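PDB 5KKU: polyketide synthase type I from Bacillus amyloliquefaciens, which carries at its N-terminus this double-hotdog dehydratase domain, which probably removes water from polyketide intermediates on the difficidin assembly line. Local coordinates for residues T10-I15 and D73-V78. Sequence-based numbering, arbitrary orientation.
Sequences TFLQKI and DKHLYV
Leu12 sets its CG anti to the backbone N (chi1 174°), whereas Tyr77 and His75 hold their ring carbons CG anti to the carbonyl carbon; these torsions turn Leu12 CD1 to the two rings on the face where the register of an antiparallel pair, in the N-terminal hotdog fold of a polyketide synthase dehydratase domain, places all three side chains. Within this chain strand 9-15 pairs with strand 73-83 alone and so forms an edge, while strand 73-83 is flanked on its other side by strand 86-97, through backbone bonds of His75 to Glu94 and Tyr77 to Thr92. Three hydrogen-bonded pairs, Phe11 with Val78, Gln13 with Leu76 and Ile15 with Lys74, alternate with the non-hydrogen-bonded pairs Leu12-Tyr77 and Lys14-His75, an example of regular antiparallel register. The shortest bond runs from Phe11 N to Val78 O at 2.6 Å, almost straight and in the carbonyl plane. Toward Ile15 and Lys74 the bonds bend, and both donors of that pair sit above the carbonyl planes.

On the Leu12 face, methyl CD1 touches both side chains, 3.8 Å from Tyr77 CE1 and 4.1 Å from His75 CG, meeting neither ring squarely. Tyr77 OH is bonded to Glu94, which anchors the far end of that ring. Lys14 runs alongside the imidazole, its aliphatic CD and CE beside NE2 of His75, and a turn at chi4 leaves its NZ 4.8 Å from that nitrogen; any charge on the histidine would probably be disfavoured by the ammonium. The other face turns toward helix 37-49, the central helix around which a hotdog sheet wraps, where Phe11, Gln13 and Val78 meet Leu45. There Ile15 crosses Leu76 obliquely, its CG1 3.9 Å from both Leu76 CD1 and Leu76 CD2.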
ATOM      1  N   THR A  10     -19.176   7.786 -10.545  1.00 32.89           N
ATOM      2  CA  THR A  10     -18.853   6.480  -9.983  1.00 27.98           C
ATOM      3  C   THR A  10     -18.255   5.557 -11.040  1.00 30.81           C
ATOM      4  O   THR A  10     -18.863   5.316 -12.083  1.00 28.27           O
ATOM      5  CB  THR A  10     -20.095   5.806  -9.371  1.00 29.26           C
ATOM      6  OG1 THR A  10     -20.597   6.612  -8.296  1.00 25.99           O
ATOM      7  CG2 THR A  10     -19.745   4.424  -8.842  1.00 30.70           C
ATOM      8  N   PHE A  11     -17.061   5.043 -10.764  1.00 34.64           N
ATOM      9  CA  PHE A  11     -16.379   4.148 -11.689  1.00 33.50           C
ATOM     10  C   PHE A  11     -16.379   2.713 -11.171  1.00 27.46           C
ATOM     11  O   PHE A  11     -16.253   2.477  -9.969  1.00 24.53           O
ATOM     12  CB  PHE A  11     -14.944   4.618 -11.933  1.00 31.96           C
ATOM     13  CG  PHE A  11     -14.851   5.925 -12.668  1.00 33.84           C
ATOM     14  CD1 PHE A  11     -14.973   5.968 -14.047  1.00 33.70           C
ATOM     15  CD2 PHE A  11     -14.642   7.108 -11.981  1.00 32.79           C
ATOM     16  CE1 PHE A  11     -14.887   7.168 -14.728  1.00 36.85           C
ATOM     17  CE2 PHE A  11     -14.556   8.312 -12.655  1.00 35.77           C
ATOM     18  CZ  PHE A  11     -14.679   8.342 -14.031  1.00 40.96           C
ATOM     19  N   LEU A  12     -16.522   1.758 -12.084  1.00 31.24           N
ATOM     20  CA  LEU A  12     -16.539   0.348 -11.721  1.00 26.80           C
ATOM     21  C   LEU A  12     -15.240  -0.401 -11.923  1.00 28.67           C
ATOM     22  O   LEU A  12     -14.777  -0.454 -12.999  1.00 24.70           O
ATOM     23  CB  LEU A  12     -17.588  -0.388 -12.514  1.00 25.06           C
ATOM     24  CG  LEU A  12     -17.613  -1.899 -12.336  1.00 31.38           C
ATOM     25  CD1 LEU A  12     -18.078  -2.274 -10.960  1.00 28.55           C
ATOM     26  CD2 LEU A  12     -18.410  -2.603 -13.387  1.00 29.88           C
ATOM     27  N   GLN A  13     -14.708  -1.020 -10.879  1.00 28.25           N
ATOM     28  CA  GLN A  13     -13.516  -1.841 -11.002  1.00 23.43           C
ATOM     29  C   GLN A  13     -13.775  -3.260 -10.522  1.00 25.12           C
ATOM     30  O   GLN A  13     -14.513  -3.455  -9.641  1.00 25.60           O
ATOM     31  CB  GLN A  13     -12.396  -1.244 -10.225  1.00 23.13           C
ATOM     32  CG  GLN A  13     -11.883   0.076 -10.735  1.00 26.11           C
ATOM     33  CD  GLN A  13     -11.079  -0.073 -11.964  1.00 25.00           C
ATOM     34  OE1 GLN A  13      -9.964  -0.499 -11.907  1.00 28.23           O
ATOM     35  NE2 GLN A  13     -11.666   0.203 -13.067  1.00 21.29           N
ATOM     36  N   LYS A  14     -13.123  -4.229 -11.120  1.00 28.62           N
ATOM     37  CA  LYS A  14     -13.336  -5.611 -10.757  1.00 30.13           C
ATOM     38  C   LYS A  14     -12.158  -6.278 -10.089  1.00 28.94           C
ATOM     39  O   LYS A  14     -11.115  -6.314 -10.619  1.00 36.68           O
ATOM     40  CB  LYS A  14     -13.700  -6.410 -11.981  1.00 27.06           C
ATOM     41  CG  LYS A  14     -14.788  -5.801 -12.804  1.00 24.93           C
ATOM     42  CD  LYS A  14     -15.351  -6.802 -13.761  1.00 34.06           C
ATOM     43  CE  LYS A  14     -16.617  -6.301 -14.393  1.00 33.87           C
ATOM     44  NZ  LYS A  14     -16.423  -4.955 -14.969  1.00 41.76           N
ATOM     45  N   ILE A  15     -12.334  -6.807  -8.909  1.00 26.72           N
ATOM     46  CA  ILE A  15     -11.320  -7.602  -8.252  1.00 22.70           C
ATOM     47  C   ILE A  15     -11.773  -9.054  -8.164  1.00 27.18           C
ATOM     48  O   ILE A  15     -12.507  -9.416  -7.317  1.00 26.82           O
ATOM     49  CB  ILE A  15     -11.027  -7.104  -6.843  1.00 22.69           C
ATOM     50  CG1 ILE A  15     -10.522  -5.682  -6.831  1.00 26.02           C
ATOM     51  CG2 ILE A  15     -10.029  -7.995  -6.162  1.00 24.73           C
ATOM     52  CD1 ILE A  15      -9.356  -5.404  -7.732  1.00 26.14           C
ATOM     53  N   ASP A  73     -16.504 -13.185  -6.455  1.00 23.97           N
ATOM     54  CA  ASP A  73     -15.539 -12.160  -6.747  1.00 24.89           C
ATOM     55  C   ASP A  73     -15.961 -10.864  -6.073  1.00 28.64           C
ATOM     56  O   ASP A  73     -16.814 -10.869  -5.231  1.00 30.82           O
ATOM     57  CB  ASP A  73     -15.426 -11.956  -8.237  1.00 24.16           C
ATOM     58  CG  ASP A  73     -14.988 -13.180  -8.959  1.00 28.15           C
ATOM     59  OD1 ASP A  73     -14.191 -13.932  -8.434  1.00 30.12           O
ATOM     60  OD2 ASP A  73     -15.424 -13.378 -10.062  1.00 26.01           O
ATOM     61  N   LYS A  74     -15.383  -9.747  -6.444  1.00 25.27           N
ATOM     62  CA  LYS A  74     -15.835  -8.475  -5.948  1.00 27.31           C
ATOM     63  C   LYS A  74     -15.941  -7.432  -7.024  1.00 25.33           C
ATOM     64  O   LYS A  74     -15.140  -7.373  -7.871  1.00 23.52           O
ATOM     65  CB  LYS A  74     -14.948  -7.970  -4.836  1.00 27.75           C
ATOM     66  CG  LYS A  74     -15.007  -8.760  -3.589  1.00 27.35           C
ATOM     67  CD  LYS A  74     -16.340  -8.679  -2.944  1.00 28.39           C
ATOM     68  CE  LYS A  74     -16.157  -8.319  -1.513  1.00 29.63           C
ATOM     69  NZ  LYS A  74     -15.745  -9.460  -0.673  1.00 35.14           N
ATOM     70  N   HIS A  75     -16.959  -6.609  -6.945  1.00 26.22           N
ATOM     71  CA  HIS A  75     -17.056  -5.396  -7.711  1.00 25.63           C
ATOM     72  C   HIS A  75     -16.835  -4.222  -6.847  1.00 28.23           C
ATOM     73  O   HIS A  75     -17.438  -4.093  -5.854  1.00 29.92           O
ATOM     74  CB  HIS A  75     -18.410  -5.266  -8.386  1.00 26.84           C
ATOM     75  CG  HIS A  75     -18.544  -6.082  -9.618  1.00 30.41           C
ATOM     76  ND1 HIS A  75     -19.626  -5.998 -10.438  1.00 30.23           N
ATOM     77  CD2 HIS A  75     -17.739  -7.014 -10.154  1.00 28.49           C
ATOM     78  CE1 HIS A  75     -19.483  -6.832 -11.433  1.00 27.14           C
ATOM     79  NE2 HIS A  75     -18.342  -7.455 -11.290  1.00 26.99           N
ATOM     80  N   LEU A  76     -15.972  -3.331  -7.232  1.00 25.98           N
ATOM     81  CA  LEU A  76     -15.698  -2.142  -6.478  1.00 22.54           C
ATOM     82  C   LEU A  76     -16.302  -0.907  -7.140  1.00 25.96           C
ATOM     83  O   LEU A  76     -16.344  -0.793  -8.310  1.00 29.10           O
ATOM     84  CB  LEU A  76     -14.191  -1.983  -6.342  1.00 25.43           C
ATOM     85  CG  LEU A  76     -13.488  -2.761  -5.254  1.00 24.91           C
ATOM     86  CD1 LEU A  76     -13.790  -4.236  -5.299  1.00 16.01           C
ATOM     87  CD2 LEU A  76     -12.014  -2.486  -5.258  1.00 20.39           C
ATOM     88  N   TYR A  77     -16.795   0.022  -6.367  1.00 28.34           N
ATOM     89  CA  TYR A  77     -17.353   1.256  -6.888  1.00 27.25           C
ATOM     90  C   TYR A  77     -16.548   2.470  -6.407  1.00 26.29           C
ATOM     91  O   TYR A  77     -16.569   2.797  -5.266  1.00 28.60           O
ATOM     92  CB  TYR A  77     -18.823   1.380  -6.515  1.00 23.78           C
ATOM     93  CG  TYR A  77     -19.680   0.220  -6.916  1.00 30.73           C
ATOM     94  CD1 TYR A  77     -19.983  -0.001  -8.215  1.00 29.87           C
ATOM     95  CD2 TYR A  77     -20.175  -0.659  -5.990  1.00 29.86           C
ATOM     96  CE1 TYR A  77     -20.755  -1.048  -8.589  1.00 28.71           C
ATOM     97  CE2 TYR A  77     -20.961  -1.706  -6.359  1.00 30.83           C
ATOM     98  CZ  TYR A  77     -21.239  -1.888  -7.676  1.00 31.99           C
ATOM     99  OH  TYR A  77     -21.999  -2.897  -8.092  1.00 31.29           O
ATOM    100  N   VAL A  78     -15.826   3.102  -7.313  1.00 27.42           N
ATOM    101  CA  VAL A  78     -15.036   4.276  -6.991  1.00 25.63           C
ATOM    102  C   VAL A  78     -15.780   5.545  -7.332  1.00 26.70           C
ATOM    103  O   VAL A  78     -16.037   5.818  -8.464  1.00 30.34           O
ATOM    104  CB  VAL A  78     -13.650   4.272  -7.657  1.00 21.63           C
ATOM    105  CG1 VAL A  78     -12.817   5.396  -7.150  1.00 24.26           C
ATOM    106  CG2 VAL A  78     -12.909   3.004  -7.398  1.00 22.93           C
TER